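RNase NGR3 (Nicotiana glutinosa, PDB 1VD3) probably cleaves RNA as a secreted endoribonuclease of the RNase T2 family, and binds the uridine nucleotide 2'-UMP in its active-site cleft. Local coordinates at residues His157-Glu162 with Ile173-Leu178; Arg137-His141 with Gln168-Gln172; Phe119-Ser123 with Ala184-Ile188; Thr143-Ile147 with Cys199-Ile203. The contacts are given in a common frame with arbitrary orientation. Residue numbers count along the deposited sequence, not the author numbering.

Contact 1 of 4, residues His157-Glu162 with Ile173-Leu178; sequences HSPYIE and IYQVYL
Tyr160 turns its ring edge onto a face of the Tyr177 ring, an edge-to-face pair with centroids 5.3 Å apart and planes at 79°. Both belong to an antiparallel beta hairpin of the RNase T2 sheet, axes 4.8 Å apart at closest, N-to-C directions at 154°. Tyr160-Tyr177 is a hydrogen-bonded pair (Tyr160 N to Tyr177 O 2.9 Å, Tyr177 N to Tyr160 O 2.8 Å), Ile161-Val176 non-hydrogen-bonded, Glu162-Gln175 hydrogen-bonded. Tyr174, at psi -55°, takes the bulged position of a classic beta bulge: Tyr174 N (2.8 Å) and Gln175 N (3.0 Å) both donate to Glu162 O. On the other face Ile161 CD1 meets Val176 CG2 at 3.9 Å; past the pairing, Pro159 CB meets Leu178 CD2 at 3.5 Å. Pro159 and Ile161 pack on helix 144-155. Gln175 OE1 is hydrogen-bonded to His43, predicted to be catalytic, so the hairpin reaches the nucleotide site. Glu162 (chi1 t, chi2 t) accepts through OE1 from Gln175 NE2 at 2.8 Å and Tyr177 OH at 2.6 Å.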
loop_
_atom_site.group_PDB
_atom_site.type_symbol
_atom_site.label_atom_id
_atom_site.label_comp_id
_atom_site.label_asym_id
_atom_site.label_seq_id
_atom_site.Cartn_x
_atom_site.Cartn_y
_atom_site.Cartn_z
ATOM N N HIS A 157 -3.508 -11.179 -11.057
ATOM C CA HIS A 157 -4.003 -9.932 -11.634
ATOM C C HIS A 157 -2.823 -8.986 -11.774
ATOM O O HIS A 157 -1.885 -9.037 -10.980
ATOM C CB HIS A 157 -5.062 -9.310 -10.721
ATOM C CG HIS A 157 -6.215 -10.220 -10.433
ATOM N ND1 HIS A 157 -7.243 -10.424 -11.329
ATOM C CD2 HIS A 157 -6.472 -11.022 -9.374
ATOM C CE1 HIS A 157 -8.083 -11.316 -10.833
ATOM N NE2 HIS A 157 -7.637 -11.696 -9.649
ATOM N N SER A 158 -2.860 -8.126 -12.784
ATOM C CA SER A 158 -1.763 -7.195 -12.997
ATOM C C SER A 158 -1.815 -5.984 -12.071
ATOM O O SER A 158 -2.859 -5.344 -11.904
ATOM C CB SER A 158 -1.730 -6.735 -14.458
ATOM O OG SER A 158 -2.966 -6.168 -14.846
ATOM N N PRO A 159 -0.680 -5.664 -11.438
ATOM C CA PRO A 159 -0.613 -4.518 -10.531
ATOM C C PRO A 159 -0.261 -3.260 -11.312
ATOM O O PRO A 159 0.126 -3.332 -12.481
ATOM C CB PRO A 159 0.515 -4.908 -9.589
ATOM C CG PRO A 159 1.474 -5.570 -10.528
ATOM C CD PRO A 159 0.556 -6.466 -11.349
ATOM N N TYR A 160 -0.422 -2.114 -10.664
ATOM C CA TYR A 160 -0.055 -0.833 -11.254
ATOM C C TYR A 160 1.107 -0.397 -10.373
ATOM O O TYR A 160 0.990 -0.409 -9.148
ATOM C CB TYR A 160 -1.191 0.179 -11.139
ATOM C CG TYR A 160 -0.749 1.603 -11.401
ATOM C CD1 TYR A 160 -0.564 2.076 -12.700
ATOM C CD2 TYR A 160 -0.496 2.475 -10.342
ATOM C CE1 TYR A 160 -0.140 3.387 -12.936
ATOM C CE2 TYR A 160 -0.072 3.780 -10.565
ATOM C CZ TYR A 160 0.101 4.231 -11.861
ATOM O OH TYR A 160 0.500 5.525 -12.071
ATOM N N ILE A 161 2.225 -0.025 -10.986
ATOM C CA ILE A 161 3.395 0.384 -10.219
ATOM C C ILE A 161 3.610 1.887 -10.236
ATOM O O ILE A 161 3.643 2.509 -11.297
ATOM C CB ILE A 161 4.693 -0.266 -10.762
ATOM C CG1 ILE A 161 4.538 -1.787 -10.852
ATOM C CG2 ILE A 161 5.863 0.101 -9.869
ATOM C CD1 ILE A 161 4.302 -2.473 -9.526
ATOM N N GLU A 162 3.757 2.466 -9.051
ATOM C CA GLU A 162 4.020 3.886 -8.927
ATOM C C GLU A 162 5.482 3.998 -8.533
ATOM O O GLU A 162 5.932 3.311 -7.618
ATOM C CB GLU A 162 3.156 4.510 -7.833
ATOM C CG GLU A 162 3.369 6.005 -7.690
ATOM C CD GLU A 162 2.573 6.591 -6.552
ATOM O OE1 GLU A 162 1.707 5.875 -6.004
ATOM O OE2 GLU A 162 2.808 7.768 -6.211
ATOM N N ILE A 173 10.805 1.544 -7.403
ATOM C CA ILE A 173 9.444 1.090 -7.165
ATOM C C ILE A 173 9.043 1.733 -5.837
ATOM O O ILE A 173 9.733 1.576 -4.830
ATOM C CB ILE A 173 9.369 -0.454 -7.065
ATOM C CG1 ILE A 173 7.942 -0.878 -6.702
ATOM C CG2 ILE A 173 10.356 -0.967 -6.026
ATOM C CD1 ILE A 173 7.680 -2.359 -6.867
ATOM N N TYR A 174 7.941 2.477 -5.845
ATOM C CA TYR A 174 7.483 3.166 -4.644
ATOM C C TYR A 174 6.213 2.548 -4.077
ATOM O O TYR A 174 6.174 2.172 -2.905
ATOM C CB TYR A 174 7.269 4.650 -4.958
ATOM C CG TYR A 174 6.651 5.471 -3.840
ATOM C CD1 TYR A 174 7.215 5.498 -2.562
ATOM C CD2 TYR A 174 5.507 6.235 -4.070
ATOM C CE1 TYR A 174 6.648 6.269 -1.542
ATOM C CE2 TYR A 174 4.936 7.006 -3.064
ATOM C CZ TYR A 174 5.505 7.021 -1.806
ATOM O OH TYR A 174 4.927 7.784 -0.819
ATOM N N GLN A 175 5.170 2.449 -4.899
ATOM C CA GLN A 175 3.924 1.848 -4.440
ATOM C C GLN A 175 3.354 0.862 -5.451
ATOM O O GLN A 175 3.598 0.967 -6.652
ATOM C CB GLN A 175 2.894 2.935 -4.100
ATOM C CG GLN A 175 3.300 3.741 -2.868
ATOM C CD GLN A 175 2.206 4.648 -2.343
ATOM O OE1 GLN A 175 2.016 4.761 -1.134
ATOM N NE2 GLN A 175 1.491 5.309 -3.246
ATOM N N VAL A 176 2.611 -0.115 -4.948
ATOM C CA VAL A 176 2.008 -1.126 -5.800
ATOM C C VAL A 176 0.507 -1.120 -5.586
ATOM O O VAL A 176 0.033 -1.271 -4.458
ATOM C CB VAL A 176 2.552 -2.536 -5.473
ATOM C CG1 VAL A 176 1.873 -3.572 -6.363
ATOM C CG2 VAL A 176 4.062 -2.567 -5.683
ATOM N N TYR A 177 -0.232 -0.935 -6.672
ATOM C CA TYR A 177 -1.686 -0.902 -6.609
ATOM C C TYR A 177 -2.298 -2.174 -7.172
ATOM O O TYR A 177 -1.941 -2.610 -8.262
ATOM C CB TYR A 177 -2.245 0.275 -7.422
ATOM C CG TYR A 177 -1.891 1.658 -6.919
ATOM C CD1 TYR A 177 -0.569 2.086 -6.881
ATOM C CD2 TYR A 177 -2.891 2.563 -6.547
ATOM C CE1 TYR A 177 -0.239 3.379 -6.493
ATOM C CE2 TYR A 177 -2.573 3.863 -6.159
ATOM C CZ TYR A 177 -1.242 4.264 -6.136
ATOM O OH TYR A 177 -0.900 5.547 -5.764
ATOM N N LEU A 178 -3.229 -2.750 -6.422
ATOM C CA LEU A 178 -3.963 -3.936 -6.850
ATOM C C LEU A 178 -5.421 -3.600 -6.562
ATOM O O LEU A 178 -5.702 -2.766 -5.702
ATOM C CB LEU A 178 -3.533 -5.170 -6.049
ATOM C CG LEU A 178 -2.165 -5.761 -6.415
ATOM C CD1 LEU A 178 -1.787 -6.841 -5.420
ATOM C CD2 LEU A 178 -2.218 -6.332 -7.827
#

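Contact 2 of 4, residues Arg137-His141 with Gln168-Gln172; sequences RNGEH and QGNHQ
A single carboxylate reaches across this surface contact. Glu140 leaves its backbone sideways with chi1 m and chi2 t, and this extended chain, with chi3 near -40°, carries OE2 to 2.8 Å from His171 N, where it accepts a nearly straight hydrogen bond. The CA atoms of Glu140 and Asn170 are 6.4 Å apart, so the side chain does the bridging. Asn170, chi1 m and chi2 -58°, points toward the other segment and rests OD1 3.6 Å from Glu140 CG. The imidazole of His171, also m in chi1, presents its edge, with CD2 3.1 Å from Glu140 OE2. The Glu140 carboxylate thus ties a corner of the loop before helix 144-155 to the start of strand 171-181. Glu140 centres an inverse gamma turn (phi/psi -76/76°), closed by a weak hydrogen bond from His141 N to Gly139 O at 2.7 Å. At phi/psi 92/152°, a CB on Gly139 would jam against the preceding carbonyl. Glu204 of strand 202-205 accepts from Gly139 N, and its backbone is hydrogen-bonded to that of His171.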
loop_
_atom_site.group_PDB
_atom_site.type_symbol
_atom_site.label_atom_id
_atom_site.label_comp_id
_atom_site.label_asym_id
_atom_site.label_seq_id
_atom_site.Cartn_x
_atom_site.Cartn_y
_atom_site.Cartn_z
ATOM N N ARG A 137 18.290 -4.324 -3.976
ATOM C CA ARG A 137 19.677 -3.978 -4.269
ATOM C C ARG A 137 19.679 -2.577 -4.877
ATOM O O ARG A 137 18.674 -2.143 -5.433
ATOM C CB ARG A 137 20.309 -5.001 -5.228
ATOM C CG ARG A 137 19.593 -5.202 -6.559
ATOM C CD ARG A 137 20.213 -6.354 -7.362
ATOM N NE ARG A 137 21.584 -6.074 -7.782
ATOM C CZ ARG A 137 22.375 -6.944 -8.411
ATOM N NH1 ARG A 137 21.939 -8.163 -8.699
ATOM N NH2 ARG A 137 23.608 -6.593 -8.754
ATOM N N ASN A 138 20.797 -1.866 -4.753
ATOM C CA ASN A 138 20.902 -0.507 -5.284
ATOM C C ASN A 138 21.050 -0.457 -6.803
ATOM O O ASN A 138 21.570 -1.389 -7.418
ATOM C CB ASN A 138 22.078 0.222 -4.627
ATOM C CG ASN A 138 21.877 0.430 -3.136
ATOM O OD1 ASN A 138 21.730 -0.529 -2.378
ATOM N ND2 ASN A 138 21.869 1.688 -2.708
ATOM N N GLY A 139 20.584 0.639 -7.397
ATOM C CA GLY A 139 20.672 0.813 -8.838
ATOM C C GLY A 139 19.456 0.317 -9.601
ATOM O O GLY A 139 18.769 -0.602 -9.158
ATOM N N GLU A 140 19.190 0.923 -10.755
ATOM C CA GLU A 140 18.053 0.529 -11.588
ATOM C C GLU A 140 18.435 -0.772 -12.290
ATOM O O GLU A 140 18.746 -0.791 -13.484
ATOM C CB GLU A 140 17.749 1.621 -12.616
ATOM C CG GLU A 140 17.734 3.029 -12.028
ATOM C CD GLU A 140 17.321 4.087 -13.036
ATOM O OE1 GLU A 140 17.740 3.992 -14.209
ATOM O OE2 GLU A 140 16.591 5.023 -12.654
ATOM N N HIS A 141 18.386 -1.857 -11.527
ATOM C CA HIS A 141 18.772 -3.182 -11.990
ATOM C C HIS A 141 17.657 -4.032 -12.595
ATOM O O HIS A 141 17.935 -4.979 -13.335
ATOM C CB HIS A 141 19.398 -3.940 -10.811
ATOM C CG HIS A 141 19.992 -5.266 -11.176
ATOM N ND1 HIS A 141 21.214 -5.388 -11.802
ATOM C CD2 HIS A 141 19.534 -6.528 -10.995
ATOM C CE1 HIS A 141 21.485 -6.668 -11.989
ATOM N NE2 HIS A 141 20.482 -7.380 -11.509
ATOM N N GLN A 168 19.788 9.885 -5.310
ATOM C CA GLN A 168 20.787 9.605 -6.337
ATOM C C GLN A 168 20.238 9.788 -7.749
ATOM O O GLN A 168 20.983 9.729 -8.728
ATOM C CB GLN A 168 21.314 8.179 -6.170
ATOM C CG GLN A 168 21.902 7.894 -4.795
ATOM C CD GLN A 168 22.306 6.439 -4.617
ATOM O OE1 GLN A 168 22.777 6.041 -3.549
ATOM N NE2 GLN A 168 22.124 5.638 -5.662
ATOM N N GLY A 169 18.932 10.013 -7.851
ATOM C CA GLY A 169 18.317 10.202 -9.151
ATOM C C GLY A 169 17.798 8.915 -9.764
ATOM O O GLY A 169 17.377 8.901 -10.921
ATOM N N ASN A 170 17.829 7.831 -8.993
ATOM C CA ASN A 170 17.351 6.542 -9.480
ATOM C C ASN A 170 15.836 6.469 -9.374
ATOM O O ASN A 170 15.252 6.937 -8.396
ATOM C CB ASN A 170 17.947 5.389 -8.664
ATOM C CG ASN A 170 19.443 5.241 -8.856
ATOM O OD1 ASN A 170 19.924 5.063 -9.974
ATOM N ND2 ASN A 170 20.188 5.303 -7.758
ATOM N N HIS A 171 15.201 5.895 -10.389
ATOM C CA HIS A 171 13.753 5.723 -10.381
ATOM C C HIS A 171 13.562 4.396 -9.650
ATOM O O HIS A 171 14.174 3.392 -10.010
ATOM C CB HIS A 171 13.233 5.650 -11.813
ATOM C CG HIS A 171 13.536 6.875 -12.614
ATOM N ND1 HIS A 171 12.761 8.014 -12.555
ATOM C CD2 HIS A 171 14.566 7.165 -13.444
ATOM C CE1 HIS A 171 13.301 8.951 -13.312
ATOM N NE2 HIS A 171 14.397 8.462 -13.863
ATOM N N GLN A 172 12.721 4.395 -8.624
ATOM C CA GLN A 172 12.518 3.204 -7.813
ATOM C C GLN A 172 11.055 2.829 -7.632
ATOM O O GLN A 172 10.172 3.686 -7.703
ATOM C CB GLN A 172 13.142 3.448 -6.440
ATOM C CG GLN A 172 12.595 4.706 -5.782
ATOM C CD GLN A 172 13.342 5.127 -4.526
ATOM O OE1 GLN A 172 12.925 6.058 -3.834
ATOM N NE2 GLN A 172 14.445 4.452 -4.228
#

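Contact 3 of 4, residues Phe119-Ser123 with Ala184-Ile188; sequences FRKKS and ATDFI
Aromatic packing dominates the contact between the C-terminal turn of helix 109-123 and the segment leading into the short, weakly bonded strand 187-188. Phe119, chi1 m and chi2 108°, presents its edge to a face of the Phe187 ring, chi1 m and chi2 120°; the centroids lie 5.0 Å apart, the planes make 65°, and CD2 of Phe119 approaches CZ of Phe187 to 3.6 Å. Two aliphatic carbons of the helix also touch this second ring: Ser123 CB is 3.7 Å from Phe187 CZ. Lys122 CB is 4.0 Å from Phe187 CE1. Backbone meets ring edge as well, with Phe119 CZ 3.5 Å from Ala184 O and Phe119 CE2 3.8 Å from Asp186 CA. Ala184 has positive phi (58/36°), and the nearest CA pair, Phe119-Asp186, is 8.1 Å apart. Both phenylalanines also touch Val180 of strand 171-181, between helix and sheet in the RNase T2 fold. Ser123 OG is hydrogen-bonded to Gln15 NE2. The two segments are held by van der Waals contact and the edge-to-face pair, without hydrogen bonds between them.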
loop_
_atom_site.group_PDB
_atom_site.type_symbol
_atom_site.label_atom_id
_atom_site.label_comp_id
_atom_site.label_asym_id
_atom_site.label_seq_id
_atom_site.Cartn_x
_atom_site.Cartn_y
_atom_site.Cartn_z
ATOM N N PHE A 119 -5.253 -8.889 2.741
ATOM C CA PHE A 119 -4.828 -8.730 1.360
ATOM C C PHE A 119 -3.336 -8.483 1.212
ATOM O O PHE A 119 -2.753 -8.813 0.182
ATOM C CB PHE A 119 -5.651 -7.634 0.676
ATOM C CG PHE A 119 -7.046 -8.076 0.344
ATOM C CD1 PHE A 119 -8.139 -7.596 1.054
ATOM C CD2 PHE A 119 -7.259 -9.027 -0.648
ATOM C CE1 PHE A 119 -9.424 -8.062 0.786
ATOM C CE2 PHE A 119 -8.543 -9.501 -0.924
ATOM C CZ PHE A 119 -9.627 -9.016 -0.204
ATOM N N ARG A 120 -2.707 -7.905 2.232
ATOM C CA ARG A 120 -1.270 -7.689 2.148
ATOM C C ARG A 120 -0.626 -9.080 2.152
ATOM O O ARG A 120 0.281 -9.371 1.367
ATOM C CB ARG A 120 -0.749 -6.890 3.350
ATOM C CG ARG A 120 0.678 -6.374 3.143
ATOM C CD ARG A 120 1.351 -6.020 4.456
ATOM N NE ARG A 120 1.625 -7.223 5.237
ATOM C CZ ARG A 120 2.685 -8.007 5.066
ATOM N NH1 ARG A 120 3.598 -7.715 4.144
ATOM N NH2 ARG A 120 2.820 -9.101 5.800
ATOM N N LYS A 121 -1.114 -9.943 3.034
ATOM C CA LYS A 121 -0.576 -11.295 3.138
ATOM C C LYS A 121 -0.853 -12.104 1.874
ATOM O O LYS A 121 0.026 -12.792 1.362
ATOM C CB LYS A 121 -1.169 -12.007 4.358
ATOM C CG LYS A 121 -0.821 -11.351 5.687
ATOM C CD LYS A 121 -1.427 -12.106 6.866
ATOM C CE LYS A 121 -0.993 -11.506 8.201
ATOM N NZ LYS A 121 -1.434 -10.087 8.362
ATOM N N LYS A 122 -2.078 -12.015 1.371
ATOM C CA LYS A 122 -2.456 -12.743 0.167
ATOM C C LYS A 122 -1.637 -12.311 -1.046
ATOM O O LYS A 122 -1.198 -13.155 -1.832
ATOM C CB LYS A 122 -3.943 -12.546 -0.125
ATOM C CG LYS A 122 -4.866 -13.132 0.929
ATOM C CD LYS A 122 -6.320 -12.797 0.632
ATOM C CE LYS A 122 -7.244 -13.325 1.718
ATOM N NZ LYS A 122 -8.663 -12.938 1.479
ATOM N N SER A 123 -1.426 -11.004 -1.199
ATOM C CA SER A 123 -0.667 -10.502 -2.340
ATOM C C SER A 123 0.782 -10.975 -2.283
ATOM O O SER A 123 1.430 -11.107 -3.314
ATOM C CB SER A 123 -0.739 -8.974 -2.416
ATOM O OG SER A 123 -0.115 -8.365 -1.306
ATOM N N ALA A 184 -14.927 -6.686 -0.722
ATOM C CA ALA A 184 -13.651 -6.999 -0.083
ATOM C C ALA A 184 -13.453 -8.508 0.028
ATOM O O ALA A 184 -12.885 -8.997 1.003
ATOM C CB ALA A 184 -13.587 -6.364 1.308
ATOM N N THR A 185 -13.918 -9.240 -0.976
ATOM C CA THR A 185 -13.788 -10.691 -0.959
ATOM C C THR A 185 -12.500 -11.185 -1.608
ATOM O O THR A 185 -11.835 -12.073 -1.074
ATOM C CB THR A 185 -14.987 -11.358 -1.650
ATOM O OG1 THR A 185 -16.174 -11.110 -0.885
ATOM C CG2 THR A 185 -14.771 -12.863 -1.771
ATOM N N ASP A 186 -12.141 -10.610 -2.751
ATOM C CA ASP A 186 -10.930 -11.043 -3.434
ATOM C C ASP A 186 -10.376 -10.009 -4.415
ATOM O O ASP A 186 -11.004 -8.985 -4.689
ATOM C CB ASP A 186 -11.216 -12.364 -4.157
ATOM C CG ASP A 186 -9.995 -12.933 -4.857
ATOM O OD1 ASP A 186 -8.895 -12.913 -4.261
ATOM O OD2 ASP A 186 -10.143 -13.415 -6.001
ATOM N N PHE A 187 -9.184 -10.281 -4.927
ATOM C CA PHE A 187 -8.553 -9.398 -5.897
ATOM C C PHE A 187 -9.314 -9.546 -7.204
ATOM O O PHE A 187 -9.829 -10.621 -7.513
ATOM C CB PHE A 187 -7.090 -9.793 -6.120
ATOM C CG PHE A 187 -6.178 -9.458 -4.969
ATOM C CD1 PHE A 187 -5.466 -10.460 -4.310
ATOM C CD2 PHE A 187 -6.015 -8.137 -4.557
ATOM C CE1 PHE A 187 -4.603 -10.150 -3.259
ATOM C CE2 PHE A 187 -5.153 -7.818 -3.505
ATOM C CZ PHE A 187 -4.448 -8.828 -2.857
ATOM N N ILE A 188 -9.382 -8.462 -7.966
ATOM C CA ILE A 188 -10.061 -8.461 -9.255
ATOM C C ILE A 188 -9.183 -7.697 -10.227
ATOM O O ILE A 188 -8.196 -7.083 -9.821
ATOM C CB ILE A 188 -11.418 -7.734 -9.184
ATOM C CG1 ILE A 188 -11.215 -6.313 -8.654
ATOM C CG2 ILE A 188 -12.380 -8.507 -8.312
ATOM C CD1 ILE A 188 -12.424 -5.416 -8.810
#

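Contact 4 of 4, residues Thr143-Ile147 with Cys199-Ile203; sequences TLESI and CGSKI
Leu144 is the main bump on the first turn of helix 144-155. Its side chain, chi1 t and chi2 p, fits into the concave curve of residues 199-203: Leu144 CD2 lies 3.9 Å from Cys199 CB, Leu144 CB lies 3.6 Å from Gly200 O, and Leu144 CD1 comes within 4.0 Å of Ile203 CD1. One turn on, Ile147 (m, t) points toward the same segment and brings its CD1 to 3.6 Å from Ile203 CD1. The end of Ile203, chi1 p and chi2 t, therefore touches both helix residues. Ile161 meets Leu144, and Ile173 meets Ile147 and Ile203, so the hairpin sheet helps to line the hollow. At the mouth the backbones close up. Thr143 and Lys202 form an antiparallel non-hydrogen-bonded bridge, CA to CA 4.3 Å, and Thr143 is the helix N-cap: its OG1, set by chi1 p, accepts from Ser146 N at 3.0 Å, while Ser146 OG donates to Thr143 O at 2.8 Å. Ser201 O fits against this helix start, accepting from Leu144 N at 2.7 Å and lying 3.1 Å from Thr143 CA in a CA-H...O contact. A water bridges the groove, donating to Ser201 O at 3.0 Å and accepting from Glu145 N at 3.1 Å. Outside it, Thr143 CG2 touches Lys202 CE at 4.0 Å, and Lys202 NZ is hydrogen-bonded to His141 O. A disulfide holds Cys199 to Cys163 of strand 160-165.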
loop_
_atom_site.group_PDB
_atom_site.type_symbol
_atom_site.label_atom_id
_atom_site.label_comp_id
_atom_site.label_asym_id
_atom_site.label_seq_id
_atom_site.Cartn_x
_atom_site.Cartn_y
_atom_site.Cartn_z
ATOM N N THR A 143 13.964 -4.631 -14.806
ATOM C CA THR A 143 13.047 -4.125 -15.811
ATOM C C THR A 143 11.701 -4.006 -15.112
ATOM O O THR A 143 11.388 -4.792 -14.217
ATOM C CB THR A 143 12.893 -5.101 -16.993
ATOM O OG1 THR A 143 12.256 -6.302 -16.539
ATOM C CG2 THR A 143 14.252 -5.437 -17.587
ATOM N N LEU A 144 10.911 -3.019 -15.505
ATOM C CA LEU A 144 9.599 -2.840 -14.910
ATOM C C LEU A 144 8.724 -4.042 -15.254
ATOM O O LEU A 144 7.905 -4.485 -14.448
ATOM C CB LEU A 144 8.958 -1.557 -15.443
ATOM C CG LEU A 144 7.501 -1.312 -15.057
ATOM C CD1 LEU A 144 7.380 -1.147 -13.546
ATOM C CD2 LEU A 144 6.998 -0.066 -15.780
ATOM N N GLU A 145 8.909 -4.574 -16.458
ATOM C CA GLU A 145 8.130 -5.721 -16.920
ATOM C C GLU A 145 8.284 -6.948 -16.040
ATOM O O GLU A 145 7.296 -7.603 -15.702
ATOM C CB GLU A 145 8.518 -6.092 -18.358
ATOM C CG GLU A 145 7.955 -5.168 -19.418
ATOM C CD GLU A 145 6.442 -5.076 -19.359
ATOM O OE1 GLU A 145 5.779 -6.135 -19.345
ATOM O OE2 GLU A 145 5.917 -3.943 -19.327
ATOM N N SER A 146 9.521 -7.267 -15.677
ATOM C CA SER A 146 9.784 -8.433 -14.840
ATOM C C SER A 146 9.063 -8.322 -13.501
ATOM O O SER A 146 8.518 -9.301 -12.994
ATOM C CB SER A 146 11.290 -8.600 -14.612
ATOM O OG SER A 146 11.828 -7.535 -13.851
ATOM N N ILE A 147 9.061 -7.120 -12.934
ATOM C CA ILE A 147 8.409 -6.874 -11.655
ATOM C C ILE A 147 6.892 -7.030 -11.763
ATOM O O ILE A 147 6.268 -7.706 -10.944
ATOM C CB ILE A 147 8.763 -5.461 -11.144
ATOM C CG1 ILE A 147 10.255 -5.412 -10.798
ATOM C CG2 ILE A 147 7.896 -5.093 -9.939
ATOM C CD1 ILE A 147 10.789 -4.018 -10.531
ATOM N N CYS A 199 7.548 5.637 -13.897
ATOM C CA CYS A 199 8.314 4.393 -13.989
ATOM C C CYS A 199 8.978 4.138 -15.334
ATOM O O CYS A 199 8.305 3.925 -16.346
ATOM C CB CYS A 199 7.442 3.180 -13.682
ATOM S SG CYS A 199 6.763 3.024 -12.000
ATOM N N GLY A 200 10.305 4.136 -15.331
ATOM C CA GLY A 200 11.042 3.869 -16.547
ATOM C C GLY A 200 11.048 2.374 -16.802
ATOM O O GLY A 200 10.486 1.600 -16.020
ATOM N N SER A 201 11.680 1.964 -17.896
ATOM C CA SER A 201 11.756 0.559 -18.264
ATOM C C SER A 201 12.620 -0.215 -17.272
ATOM O O SER A 201 12.431 -1.415 -17.075
ATOM C CB SER A 201 12.336 0.424 -19.669
ATOM O OG SER A 201 13.589 1.078 -19.753
ATOM N N LYS A 202 13.569 0.488 -16.659
ATOM C CA LYS A 202 14.486 -0.085 -15.671
ATOM C C LYS A 202 14.335 0.695 -14.372
ATOM O O LYS A 202 14.454 1.919 -14.364
ATOM C CB LYS A 202 15.934 0.040 -16.154
ATOM C CG LYS A 202 16.395 -1.061 -17.090
ATOM C CD LYS A 202 16.855 -2.270 -16.295
ATOM C CE LYS A 202 17.545 -3.291 -17.183
ATOM N NZ LYS A 202 18.139 -4.401 -16.384
ATOM N N ILE A 203 14.089 -0.007 -13.271
ATOM C CA ILE A 203 13.936 0.673 -11.993
ATOM C C ILE A 203 14.682 0.003 -10.849
ATOM O O ILE A 203 15.112 -1.146 -10.951
ATOM C CB ILE A 203 12.449 0.812 -11.596
ATOM C CG1 ILE A 203 11.805 -0.567 -11.472
ATOM C CG2 ILE A 203 11.715 1.662 -12.627
ATOM C CD1 ILE A 203 10.362 -0.521 -10.976
HETATM O O HOH W 1 10.390 -2.945 -18.639
#

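Four contacts illustrate how distant segments gather on and beside one antiparallel sheet. Contact 1 is the hairpin of strands 160-165 and 171-181; contact 2 adjoins it in sequence at the start of strand 171-181, centres about 17 Å apart. Contact 4, about 11 Å from each centre to centre, packs on contact 1 through Leu144, Cys199 and Ile203, and on contact 2 through Lys202 and Ile203; Lys202 NZ probably hydrogen-bonds His141 O. The centre of contact 3 lies about 14 Å from that of contact 1, touching it through His157 and Leu178, but about 29 Å from that of contact 2. Contacts 3 and 4 span 60 and 51 intervening residues, both enclosing the hairpin that reaches the nucleotide site.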